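Phosphoribosylamine--glycine ligase (Thermotoga maritima, PDB 1VKZ) catalyses the ATP-dependent joining of 5-phospho-beta-D-ribosylamine to glycine, giving glycinamide ribonucleotide, ADP and phosphate, in the de novo purine pathway. Local coordinates at residues E27-W32 and P293-I298; A33-K36 and E40-F43; I298-P303 and L355-G360. All blocks are in the same frame, centred on the assembly; numbering follows the deposited sequence.

Contact 1 (E27-W32 and P293-I298)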
ATOM      1  N   GLU A  27       2.755  -7.899  -5.463  1.00 43.38           N
ATOM      2  CA  GLU A  27       2.993  -9.293  -5.246  1.00 41.38           C
ATOM      3  C   GLU A  27       3.980  -9.804  -6.285  1.00 43.39           C
ATOM      4  O   GLU A  27       4.931 -10.519  -5.961  1.00 43.38           O
ATOM      5  CB  GLU A  27       1.676 -10.044  -5.327  1.00 40.78           C
ATOM      6  CG  GLU A  27       0.776  -9.853  -4.111  1.00 42.45           C
ATOM      7  CD  GLU A  27       0.045  -8.512  -4.022  1.00 49.92           C
ATOM      8  OE1 GLU A  27      -0.230  -7.830  -5.044  1.00 55.94           O
ATOM      9  OE2 GLU A  27      -0.303  -8.136  -2.904  1.00 50.47           O
ATOM     10  N   HIS A  28       3.751  -9.424  -7.532  1.00 42.44           N
ATOM     11  CA  HIS A  28       4.622  -9.823  -8.606  1.00 42.40           C
ATOM     12  C   HIS A  28       5.994  -9.190  -8.425  1.00 40.23           C
ATOM     13  O   HIS A  28       6.991  -9.846  -8.600  1.00 42.48           O
ATOM     14  CB  HIS A  28       3.986  -9.481  -9.966  1.00 42.96           C
ATOM     15  CG  HIS A  28       4.768  -9.971 -11.142  1.00 34.19           C
ATOM     16  ND1 HIS A  28       4.602  -9.453 -12.409  1.00 34.50           N
ATOM     17  CD2 HIS A  28       5.726 -10.921 -11.245  1.00 42.31           C
ATOM     18  CE1 HIS A  28       5.432 -10.066 -13.241  1.00 37.83           C
ATOM     19  NE2 HIS A  28       6.138 -10.947 -12.558  1.00 34.97           N
ATOM     20  N   ALA A  29       6.048  -7.927  -8.046  1.00 42.23           N
ATOM     21  CA  ALA A  29       7.322  -7.299  -7.743  1.00 43.36           C
ATOM     22  C   ALA A  29       8.077  -8.052  -6.624  1.00 42.31           C
ATOM     23  O   ALA A  29       9.263  -8.391  -6.770  1.00 44.14           O
ATOM     24  CB  ALA A  29       7.123  -5.865  -7.393  1.00 44.37           C
ATOM     25  N   ILE A  30       7.397  -8.331  -5.529  1.00 41.13           N
ATOM     26  CA  ILE A  30       8.012  -9.063  -4.425  1.00 42.78           C
ATOM     27  C   ILE A  30       8.511 -10.453  -4.880  1.00 42.33           C
ATOM     28  O   ILE A  30       9.649 -10.819  -4.645  1.00 42.92           O
ATOM     29  CB  ILE A  30       7.073  -9.152  -3.257  1.00 40.86           C
ATOM     30  CG1 ILE A  30       6.867  -7.759  -2.657  1.00 43.88           C
ATOM     31  CG2 ILE A  30       7.665 -10.044  -2.216  1.00 46.15           C
ATOM     32  CD1 ILE A  30       5.739  -7.672  -1.673  1.00 38.94           C
ATOM     33  N   GLY A  31       7.684 -11.167  -5.615  1.00 42.71           N
ATOM     34  CA  GLY A  31       8.106 -12.438  -6.185  1.00 41.52           C
ATOM     35  C   GLY A  31       9.194 -12.317  -7.211  1.00 41.42           C
ATOM     36  O   GLY A  31       9.943 -13.222  -7.421  1.00 38.96           O
ATOM     37  N   TRP A  32       9.246 -11.188  -7.902  1.00 47.08           N
ATOM     38  CA  TRP A  32      10.240 -11.007  -8.960  1.00 46.68           C
ATOM     39  C   TRP A  32      11.633 -10.933  -8.317  1.00 47.86           C
ATOM     40  O   TRP A  32      12.526 -11.647  -8.716  1.00 45.87           O
ATOM     41  CB  TRP A  32       9.889  -9.764  -9.785  1.00 46.56           C
ATOM     42  CG  TRP A  32      10.972  -9.302 -10.698  1.00 42.32           C
ATOM     43  CD1 TRP A  32      11.258  -9.769 -11.939  1.00 41.26           C
ATOM     44  CD2 TRP A  32      11.912  -8.247 -10.438  1.00 42.62           C
ATOM     45  NE1 TRP A  32      12.325  -9.078 -12.472  1.00 38.67           N
ATOM     46  CE2 TRP A  32      12.752  -8.145 -11.569  1.00 39.74           C
ATOM     47  CE3 TRP A  32      12.118  -7.364  -9.365  1.00 43.60           C
ATOM     48  CZ2 TRP A  32      13.781  -7.203 -11.660  1.00 42.91           C
ATOM     49  CZ3 TRP A  32      13.168  -6.438  -9.453  1.00 45.36           C
ATOM     50  CH2 TRP A  32      13.968  -6.362 -10.597  1.00 41.93           C
ATOM     51  N   PRO A 293       1.317   1.370  -6.000  1.00 47.99           N
ATOM     52  CA  PRO A 293       2.526   0.848  -6.596  1.00 47.18           C
ATOM     53  C   PRO A 293       3.855   1.243  -5.961  1.00 48.67           C
ATOM     54  O   PRO A 293       4.858   1.258  -6.665  1.00 49.97           O
ATOM     55  CB  PRO A 293       2.440   1.435  -7.979  1.00 47.06           C
ATOM     56  CG  PRO A 293       1.715   2.739  -7.801  1.00 44.49           C
ATOM     57  CD  PRO A 293       1.066   2.744  -6.455  1.00 49.43           C
ATOM     58  N   GLU A 294       3.909   1.531  -4.663  1.00 48.34           N
ATOM     59  CA  GLU A 294       5.216   1.874  -4.069  1.00 47.65           C
ATOM     60  C   GLU A 294       6.193   0.701  -4.048  1.00 45.86           C
ATOM     61  O   GLU A 294       7.377   0.876  -4.202  1.00 44.52           O
ATOM     62  CB  GLU A 294       5.073   2.399  -2.642  1.00 48.77           C
ATOM     63  CG  GLU A 294       4.441   3.777  -2.528  1.00 52.58           C
ATOM     64  CD  GLU A 294       2.999   3.717  -2.107  1.00 56.40           C
ATOM     65  OE1 GLU A 294       2.281   2.840  -2.623  1.00 57.82           O
ATOM     66  OE2 GLU A 294       2.594   4.548  -1.275  1.00 62.90           O
ATOM     67  N   THR A 295       5.684  -0.491  -3.799  1.00 46.34           N
ATOM     68  CA  THR A 295       6.520  -1.695  -3.740  1.00 46.21           C
ATOM     69  C   THR A 295       7.288  -1.933  -5.023  1.00 45.65           C
ATOM     70  O   THR A 295       8.488  -2.232  -4.994  1.00 49.18           O
ATOM     71  CB  THR A 295       5.648  -2.948  -3.415  1.00 48.38           C
ATOM     72  OG1 THR A 295       5.081  -2.865  -2.091  1.00 43.90           O
ATOM     73  CG2 THR A 295       6.489  -4.241  -3.412  1.00 47.76           C
ATOM     74  N   GLU A 296       6.595  -1.819  -6.150  1.00 47.44           N
ATOM     75  CA  GLU A 296       7.205  -1.927  -7.495  1.00 44.76           C
ATOM     76  C   GLU A 296       8.451  -1.058  -7.554  1.00 43.94           C
ATOM     77  O   GLU A 296       9.497  -1.500  -7.983  1.00 46.63           O
ATOM     78  CB  GLU A 296       6.208  -1.479  -8.585  1.00 42.98           C
ATOM     79  CG  GLU A 296       5.070  -2.451  -8.857  1.00 39.47           C
ATOM     80  CD  GLU A 296       3.849  -2.325  -7.952  1.00 43.93           C
ATOM     81  OE1 GLU A 296       3.939  -2.003  -6.734  1.00 47.96           O
ATOM     82  OE2 GLU A 296       2.756  -2.612  -8.472  1.00 45.71           O
ATOM     83  N   VAL A 297       8.338   0.179  -7.094  1.00 43.63           N
ATOM     84  CA  VAL A 297       9.454   1.115  -7.179  1.00 44.07           C
ATOM     85  C   VAL A 297      10.575   0.748  -6.215  1.00 40.79           C
ATOM     86  O   VAL A 297      11.730   0.729  -6.592  1.00 42.39           O
ATOM     87  CB  VAL A 297       8.984   2.558  -6.960  1.00 41.65           C
ATOM     88  CG1 VAL A 297      10.154   3.513  -6.996  1.00 46.76           C
ATOM     89  CG2 VAL A 297       8.048   2.936  -8.055  1.00 51.32           C
ATOM     90  N   ILE A 298      10.217   0.501  -4.970  1.00 41.08           N
ATOM     91  CA  ILE A 298      11.164   0.172  -3.919  1.00 41.67           C
ATOM     92  C   ILE A 298      11.957  -1.049  -4.330  1.00 42.27           C
ATOM     93  O   ILE A 298      13.164  -1.054  -4.296  1.00 45.88           O
ATOM     94  CB  ILE A 298      10.417  -0.073  -2.574  1.00 40.94           C
ATOM     95  CG1 ILE A 298       9.830   1.243  -2.035  1.00 42.93           C
ATOM     96  CG2 ILE A 298      11.359  -0.689  -1.532  1.00 44.87           C
ATOM     97  CD1 ILE A 298       8.640   1.093  -0.947  1.00 41.82           C
TER

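Contact 2 (A33-K36 and E40-F43)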
ATOM      1  N   ALA A  33      11.762 -10.110  -7.274  1.00 48.58           N
ATOM      2  CA  ALA A  33      12.995  -9.964  -6.501  1.00 47.09           C
ATOM      3  C   ALA A  33      13.523 -11.271  -5.902  1.00 47.23           C
ATOM      4  O   ALA A  33      14.719 -11.591  -5.981  1.00 48.10           O
ATOM      5  CB  ALA A  33      12.779  -8.991  -5.392  1.00 49.07           C
ATOM      6  N   PHE A  34      12.639 -12.032  -5.290  1.00 45.60           N
ATOM      7  CA  PHE A  34      13.040 -13.308  -4.714  1.00 43.91           C
ATOM      8  C   PHE A  34      13.541 -14.287  -5.765  1.00 44.78           C
ATOM      9  O   PHE A  34      14.528 -14.988  -5.562  1.00 46.77           O
ATOM     10  CB  PHE A  34      11.885 -13.926  -3.912  1.00 43.44           C
ATOM     11  CG  PHE A  34      11.804 -13.404  -2.540  1.00 41.83           C
ATOM     12  CD1 PHE A  34      12.676 -13.859  -1.578  1.00 41.96           C
ATOM     13  CD2 PHE A  34      10.965 -12.369  -2.230  1.00 48.36           C
ATOM     14  CE1 PHE A  34      12.654 -13.350  -0.313  1.00 43.36           C
ATOM     15  CE2 PHE A  34      10.941 -11.854  -0.943  1.00 47.55           C
ATOM     16  CZ  PHE A  34      11.782 -12.365   0.018  1.00 33.21           C
ATOM     17  N   ALA A  35      12.840 -14.342  -6.886  1.00 44.59           N
ATOM     18  CA  ALA A  35      13.165 -15.263  -7.945  1.00 43.46           C
ATOM     19  C   ALA A  35      14.487 -14.851  -8.559  1.00 44.81           C
ATOM     20  O   ALA A  35      15.268 -15.712  -9.008  1.00 45.42           O
ATOM     21  CB  ALA A  35      12.041 -15.275  -8.995  1.00 43.01           C
ATOM     22  N   LYS A  36      14.719 -13.534  -8.570  1.00 48.00           N
ATOM     23  CA  LYS A  36      15.951 -12.916  -9.068  1.00 49.62           C
ATOM     24  C   LYS A  36      17.152 -13.361  -8.194  1.00 50.25           C
ATOM     25  O   LYS A  36      18.258 -13.577  -8.705  1.00 52.25           O
ATOM     26  CB  LYS A  36      15.788 -11.377  -9.089  1.00 49.94           C
ATOM     27  CG  LYS A  36      16.704 -10.607 -10.021  1.00 51.83           C
ATOM     28  CD  LYS A  36      16.050  -9.320 -10.520  1.00 53.78           C
ATOM     29  CE  LYS A  36      17.075  -8.271 -11.028  1.00 57.10           C
ATOM     30  NZ  LYS A  36      17.662  -8.530 -12.397  1.00 61.76           N
ATOM     31  N   GLU A  40      12.603 -20.193  -4.874  1.00 47.11           N
ATOM     32  CA  GLU A  40      11.483 -20.833  -5.557  1.00 47.83           C
ATOM     33  C   GLU A  40      10.236 -20.118  -5.078  1.00 47.27           C
ATOM     34  O   GLU A  40       9.962 -20.088  -3.881  1.00 47.30           O
ATOM     35  CB  GLU A  40      11.428 -22.319  -5.186  1.00 50.17           C
ATOM     36  CG  GLU A  40      10.890 -23.261  -6.264  1.00 52.76           C
ATOM     37  CD  GLU A  40      10.545 -24.646  -5.714  1.00 50.93           C
ATOM     38  OE1 GLU A  40       9.684 -24.717  -4.812  1.00 55.83           O
ATOM     39  OE2 GLU A  40      11.114 -25.665  -6.185  1.00 56.46           O
ATOM     40  N   VAL A  41       9.481 -19.526  -6.002  1.00 44.97           N
ATOM     41  CA  VAL A  41       8.443 -18.603  -5.623  1.00 42.55           C
ATOM     42  C   VAL A  41       7.085 -19.137  -6.044  1.00 41.40           C
ATOM     43  O   VAL A  41       6.874 -19.533  -7.179  1.00 41.89           O
ATOM     44  CB  VAL A  41       8.773 -17.160  -6.141  1.00 44.67           C
ATOM     45  CG1 VAL A  41       7.577 -16.216  -6.073  1.00 41.51           C
ATOM     46  CG2 VAL A  41       9.947 -16.572  -5.346  1.00 43.45           C
ATOM     47  N   HIS A  42       6.173 -19.174  -5.085  1.00 42.12           N
ATOM     48  CA  HIS A  42       4.803 -19.559  -5.326  1.00 42.11           C
ATOM     49  C   HIS A  42       3.864 -18.379  -5.054  1.00 42.15           C
ATOM     50  O   HIS A  42       3.932 -17.730  -4.009  1.00 41.16           O
ATOM     51  CB  HIS A  42       4.446 -20.749  -4.454  1.00 42.61           C
ATOM     52  CG  HIS A  42       5.401 -21.890  -4.593  1.00 40.13           C
ATOM     53  ND1 HIS A  42       5.245 -22.882  -5.537  1.00 43.43           N
ATOM     54  CD2 HIS A  42       6.552 -22.167  -3.941  1.00 35.83           C
ATOM     55  CE1 HIS A  42       6.252 -23.731  -5.449  1.00 47.12           C
ATOM     56  NE2 HIS A  42       7.059 -23.318  -4.485  1.00 45.27           N
ATOM     57  N   PHE A  43       2.984 -18.113  -6.010  1.00 39.84           N
ATOM     58  CA  PHE A  43       2.013 -17.054  -5.870  1.00 37.80           C
ATOM     59  C   PHE A  43       0.614 -17.626  -5.701  1.00 37.98           C
ATOM     60  O   PHE A  43       0.271 -18.644  -6.295  1.00 38.82           O
ATOM     61  CB  PHE A  43       2.016 -16.200  -7.085  1.00 35.23           C
ATOM     62  CG  PHE A  43       3.346 -15.669  -7.467  1.00 34.67           C
ATOM     63  CD1 PHE A  43       4.163 -16.379  -8.344  1.00 33.69           C
ATOM     64  CD2 PHE A  43       3.736 -14.397  -7.069  1.00 38.67           C
ATOM     65  CE1 PHE A  43       5.380 -15.841  -8.784  1.00 30.94           C
ATOM     66  CE2 PHE A  43       4.925 -13.871  -7.504  1.00 40.87           C
ATOM     67  CZ  PHE A  43       5.761 -14.617  -8.385  1.00 35.31           C
TER

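Contact 3 (I298-P303 and L355-G360)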
ATOM      1  N   ILE A 298      10.217   0.501  -4.970  1.00 41.08           N
ATOM      2  CA  ILE A 298      11.164   0.172  -3.919  1.00 41.67           C
ATOM      3  C   ILE A 298      11.957  -1.049  -4.330  1.00 42.27           C
ATOM      4  O   ILE A 298      13.164  -1.054  -4.296  1.00 45.88           O
ATOM      5  CB  ILE A 298      10.417  -0.073  -2.574  1.00 40.94           C
ATOM      6  CG1 ILE A 298       9.830   1.243  -2.035  1.00 42.93           C
ATOM      7  CG2 ILE A 298      11.359  -0.689  -1.532  1.00 44.87           C
ATOM      8  CD1 ILE A 298       8.640   1.093  -0.947  1.00 41.82           C
ATOM      9  N   VAL A 299      11.256  -2.092  -4.729  1.00 45.27           N
ATOM     10  CA  VAL A 299      11.877  -3.341  -5.184  1.00 45.29           C
ATOM     11  C   VAL A 299      12.823  -3.132  -6.370  1.00 45.33           C
ATOM     12  O   VAL A 299      13.908  -3.696  -6.418  1.00 43.65           O
ATOM     13  CB  VAL A 299      10.774  -4.364  -5.545  1.00 44.32           C
ATOM     14  CG1 VAL A 299      11.331  -5.572  -6.219  1.00 48.27           C
ATOM     15  CG2 VAL A 299      10.009  -4.782  -4.275  1.00 49.86           C
ATOM     16  N   THR A 300      12.410  -2.307  -7.325  1.00 46.07           N
ATOM     17  CA  THR A 300      13.224  -2.073  -8.501  1.00 44.70           C
ATOM     18  C   THR A 300      14.432  -1.278  -8.112  1.00 43.69           C
ATOM     19  O   THR A 300      15.403  -1.323  -8.809  1.00 44.62           O
ATOM     20  CB  THR A 300      12.448  -1.324  -9.599  1.00 42.89           C
ATOM     21  OG1 THR A 300      11.284  -2.055  -9.951  1.00 40.74           O
ATOM     22  CG2 THR A 300      13.232  -1.292 -10.896  1.00 50.13           C
ATOM     23  N   LEU A 301      14.382  -0.554  -6.994  1.00 45.55           N
ATOM     24  CA  LEU A 301      15.546   0.238  -6.561  1.00 44.56           C
ATOM     25  C   LEU A 301      16.665  -0.581  -5.929  1.00 44.70           C
ATOM     26  O   LEU A 301      17.801  -0.144  -5.933  1.00 45.52           O
ATOM     27  CB  LEU A 301      15.132   1.354  -5.599  1.00 45.05           C
ATOM     28  CG  LEU A 301      14.387   2.525  -6.239  1.00 39.94           C
ATOM     29  CD1 LEU A 301      13.806   3.435  -5.161  1.00 44.78           C
ATOM     30  CD2 LEU A 301      15.287   3.312  -7.185  1.00 37.11           C
ATOM     31  N   ASN A 302      16.340  -1.747  -5.370  1.00 46.81           N
ATOM     32  CA  ASN A 302      17.355  -2.691  -4.834  1.00 44.43           C
ATOM     33  C   ASN A 302      16.787  -4.063  -4.495  1.00 43.16           C
ATOM     34  O   ASN A 302      16.545  -4.337  -3.334  1.00 46.72           O
ATOM     35  CB  ASN A 302      18.007  -2.147  -3.555  1.00 44.25           C
ATOM     36  CG  ASN A 302      19.197  -2.975  -3.124  1.00 41.28           C
ATOM     37  OD1 ASN A 302      19.513  -3.966  -3.765  1.00 47.53           O
ATOM     38  ND2 ASN A 302      19.857  -2.580  -2.042  1.00 33.34           N
ATOM     39  N   PRO A 303      16.594  -4.923  -5.484  1.00 42.63           N
ATOM     40  CA  PRO A 303      15.945  -6.212  -5.277  1.00 45.24           C
ATOM     41  C   PRO A 303      16.640  -7.094  -4.241  1.00 45.25           C
ATOM     42  O   PRO A 303      15.983  -7.742  -3.421  1.00 45.89           O
ATOM     43  CB  PRO A 303      16.058  -6.875  -6.652  1.00 46.08           C
ATOM     44  CG  PRO A 303      16.165  -5.779  -7.577  1.00 43.33           C
ATOM     45  CD  PRO A 303      16.978  -4.744  -6.888  1.00 42.68           C
ATOM     46  N   LEU A 355      10.884  -4.047 -18.123  1.00 46.29           N
ATOM     47  CA  LEU A 355      10.446  -4.470 -16.833  1.00 44.35           C
ATOM     48  C   LEU A 355       8.994  -4.089 -16.647  1.00 43.19           C
ATOM     49  O   LEU A 355       8.667  -2.938 -16.466  1.00 44.88           O
ATOM     50  CB  LEU A 355      11.297  -3.836 -15.751  1.00 44.82           C
ATOM     51  CG  LEU A 355      11.034  -4.423 -14.373  1.00 45.03           C
ATOM     52  CD1 LEU A 355      11.254  -5.925 -14.402  1.00 47.52           C
ATOM     53  CD2 LEU A 355      11.949  -3.731 -13.351  1.00 47.05           C
ATOM     54  N   ILE A 356       8.126  -5.086 -16.661  1.00 45.11           N
ATOM     55  CA  ILE A 356       6.712  -4.897 -16.393  1.00 44.00           C
ATOM     56  C   ILE A 356       6.341  -5.736 -15.190  1.00 44.60           C
ATOM     57  O   ILE A 356       6.851  -6.833 -15.014  1.00 48.06           O
ATOM     58  CB  ILE A 356       5.858  -5.326 -17.615  1.00 45.18           C
ATOM     59  CG1 ILE A 356       6.287  -4.566 -18.850  1.00 31.84           C
ATOM     60  CG2 ILE A 356       4.344  -5.057 -17.375  1.00 46.76           C
ATOM     61  CD1 ILE A 356       5.611  -5.029 -20.065  1.00 44.60           C
ATOM     62  N   PHE A 357       5.486  -5.191 -14.330  1.00 45.30           N
ATOM     63  CA  PHE A 357       4.857  -5.958 -13.283  1.00 43.76           C
ATOM     64  C   PHE A 357       3.398  -6.025 -13.648  1.00 43.70           C
ATOM     65  O   PHE A 357       2.813  -5.032 -14.011  1.00 43.78           O
ATOM     66  CB  PHE A 357       5.050  -5.307 -11.935  1.00 43.09           C
ATOM     67  CG  PHE A 357       6.475  -5.240 -11.504  1.00 43.64           C
ATOM     68  CD1 PHE A 357       7.246  -6.402 -11.420  1.00 47.63           C
ATOM     69  CD2 PHE A 357       7.046  -4.046 -11.153  1.00 40.36           C
ATOM     70  CE1 PHE A 357       8.570  -6.352 -11.007  1.00 42.02           C
ATOM     71  CE2 PHE A 357       8.368  -3.991 -10.753  1.00 40.60           C
ATOM     72  CZ  PHE A 357       9.123  -5.134 -10.672  1.00 37.84           C
ATOM     73  N   PHE A 358       2.834  -7.216 -13.556  1.00 44.59           N
ATOM     74  CA  PHE A 358       1.489  -7.502 -13.965  1.00 42.61           C
ATOM     75  C   PHE A 358       0.588  -7.544 -12.765  1.00 44.27           C
ATOM     76  O   PHE A 358       0.969  -8.014 -11.683  1.00 46.96           O
ATOM     77  CB  PHE A 358       1.449  -8.853 -14.655  1.00 43.76           C
ATOM     78  CG  PHE A 358       2.244  -8.899 -15.932  1.00 46.67           C
ATOM     79  CD1 PHE A 358       3.588  -9.210 -15.914  1.00 38.90           C
ATOM     80  CD2 PHE A 358       1.637  -8.659 -17.148  1.00 48.08           C
ATOM     81  CE1 PHE A 358       4.314  -9.239 -17.058  1.00 45.93           C
ATOM     82  CE2 PHE A 358       2.372  -8.702 -18.309  1.00 50.21           C
ATOM     83  CZ  PHE A 358       3.715  -8.988 -18.258  1.00 42.66           C
ATOM     84  N   ALA A 359      -0.636  -7.072 -12.958  1.00 44.37           N
ATOM     85  CA  ALA A 359      -1.635  -7.077 -11.894  1.00 41.37           C
ATOM     86  C   ALA A 359      -2.912  -7.634 -12.485  1.00 41.78           C
ATOM     87  O   ALA A 359      -3.095  -8.859 -12.530  1.00 43.78           O
ATOM     88  CB  ALA A 359      -1.843  -5.678 -11.359  1.00 40.15           C
ATOM     89  N   GLY A 360      -3.784  -6.758 -12.964  1.00 42.93           N
ATOM     90  CA  GLY A 360      -5.063  -7.186 -13.532  1.00 45.04           C
ATOM     91  C   GLY A 360      -4.938  -7.760 -14.935  1.00 44.56           C
ATOM     92  O   GLY A 360      -5.468  -7.190 -15.892  1.00 45.43           O
TER

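Contact 1 (E27-W32 and P293-I298)
Ala29 and Ile30, on the first helix of the Rossmann-like N domain, pack against Thr295 and Glu296 at the start of helix 294-301, in the ATP-grasp part of the chain. The two short helical segments run nearly side by side, with axes 8.6 Å apart and N-to-C directions differing by 23°, a parallel helix pair. Along 27-32, Glu27 comes first and accepts a hydrogen bond from Gly24 N at its OE1. His28 likewise serves other parts of the fold, bonded to Asp53 and Phe358. Ala29 makes the closest backbone approach, its CA 5.4 Å from Glu296 CA. Its methyl is directed toward the other helix and rests 3.9 Å from Glu296 CA, so the small side chain lets the backbones come near. Glu296 CG lies 4.2 Å from Ala29 CB. Next, Ile30 starts out along the flank of the helix, but its extended CG1-CD1 branch (chi2 168°) brings it nearer the partner, with CG1 leading. No hydrogen bond spans the two segments, and all four touching residues are buried, so this is apolar packing between helices. Thr295 divides its two branches accordingly: OG1 is hydrogen-bonded to Gly291 O, just before the helix, and lies beside the backbone N (chi1 -66°), which sets CG2 anti to that N and facing the N domain. The Thr295 side chain also lies about 10 Å from that of Asn287, a predicted magnesium ligand. The tightest meeting is Ile30 CG1 to Thr295 CG2, 3.6 Å. Ile30 CD1 is 3.9 Å from Thr295 CG2.

Contact 2 (A33-K36 and E40-F43)
Val41 points its CB from the strand toward the helix end, and its CG2 methyl is the atom that does the touching. That branch lies beside the backbone N of Val41, anti to the carbonyl carbon, which aims it at the last turn of helix 25-36. Val41 CG2 meets Phe34 CB at 3.6 Å, so the aromatic residue contributes the root of its side chain and not its ring. Phe34 sets off toward the strand, but with CG anti to the carbonyl carbon (chi1 -84°) the ring leads away, and the side chain packs on Val18 of strand 17-22 and on Val307 and Val310 of helix 303-315. Ala35 adds to the contact from the next position: its backbone N is 4.0 Å from Val41 CG2, and its methyl CB lies 4.4 Å from the same atom. One valine methyl is thus seated against two successive helix residues; Ala35 CA and Val41 CA are 6.2 Å apart. The other branch, Val41 CG1, stands 3.3 Å above one face of the Phe43 ring, offset toward its rim. Polar chemistry belongs to the alternate residues of the strand: His42 NE2 donates to Glu40 OE1 over 3.0 Å, with a bent N-H...O angle of 146°, and approaches the carboxylate from its anti side, 31° out of plane. His42 ND1 is bonded to His57. Helix 25-36 links strand 17-22 to the neighbouring parallel strand 40-43 and packs on the sheet, a beta-alpha-beta crossover of a Rossmann-like domain.

Contact 3 (I298-P303 and L355-G360)
Thr300, near the end of helix 294-301, meets Leu355 and Phe357 with different branches. Its CG2 is anti to the backbone N, beside the carbonyl carbon, and from there reaches tip to tip toward Leu355, whose CD2 lies 3.7 Å away. Leu355 has CG anti to its own backbone N (chi1 -170°), an extended start that carries its isobutyl group out toward the helix. The hydroxyl branch takes the other course: Thr300 OG1, beside the backbone N at chi1 -57°, lies at the edge of the Phe357 ring and close to its plane, 3.6 Å from CE2 and 3.8 Å from CZ. The ring is also met edge-to-face by Trp32 of helix 25-36, while the Phe357 backbone is hydrogen-bonded to that of His377. Strand 356-364 is part of an antiparallel beta-sheet of the C domain, so the contact joins that layer to the ATP-grasp helix. No hydrogen bond crosses here. Thr300 OG1 is bonded one turn back to Glu296 O, which suggests that the hydroxyl is already engaged and meets the ring edge by packing, perhaps with a weak C-H...O component.

Contacts 1 and 3 share helix 294-301 and lie 4 Å apart by their centres, whereas contact 2 sits about 12 Å from either and farther from the middle of the chain. Contact 1 is wholly buried and contact 2 largely so; contact 3 is partly buried, with Thr300 and Leu355 partly exposed. Helix 25-36 serves contacts 1 and 2: one part packs on the ATP-grasp helix, the later part on its own sheet. None has a hydrogen bond across its segments, but contact 2 rests on a valine methyl against Phe34 CB and Ala35, contact 1 on a threonine methyl and an alanine, and contact 3 adds a hydroxyl at a ring edge. Contact 2 closes a local crossover; contacts 1 and 3 join regions distant in sequence.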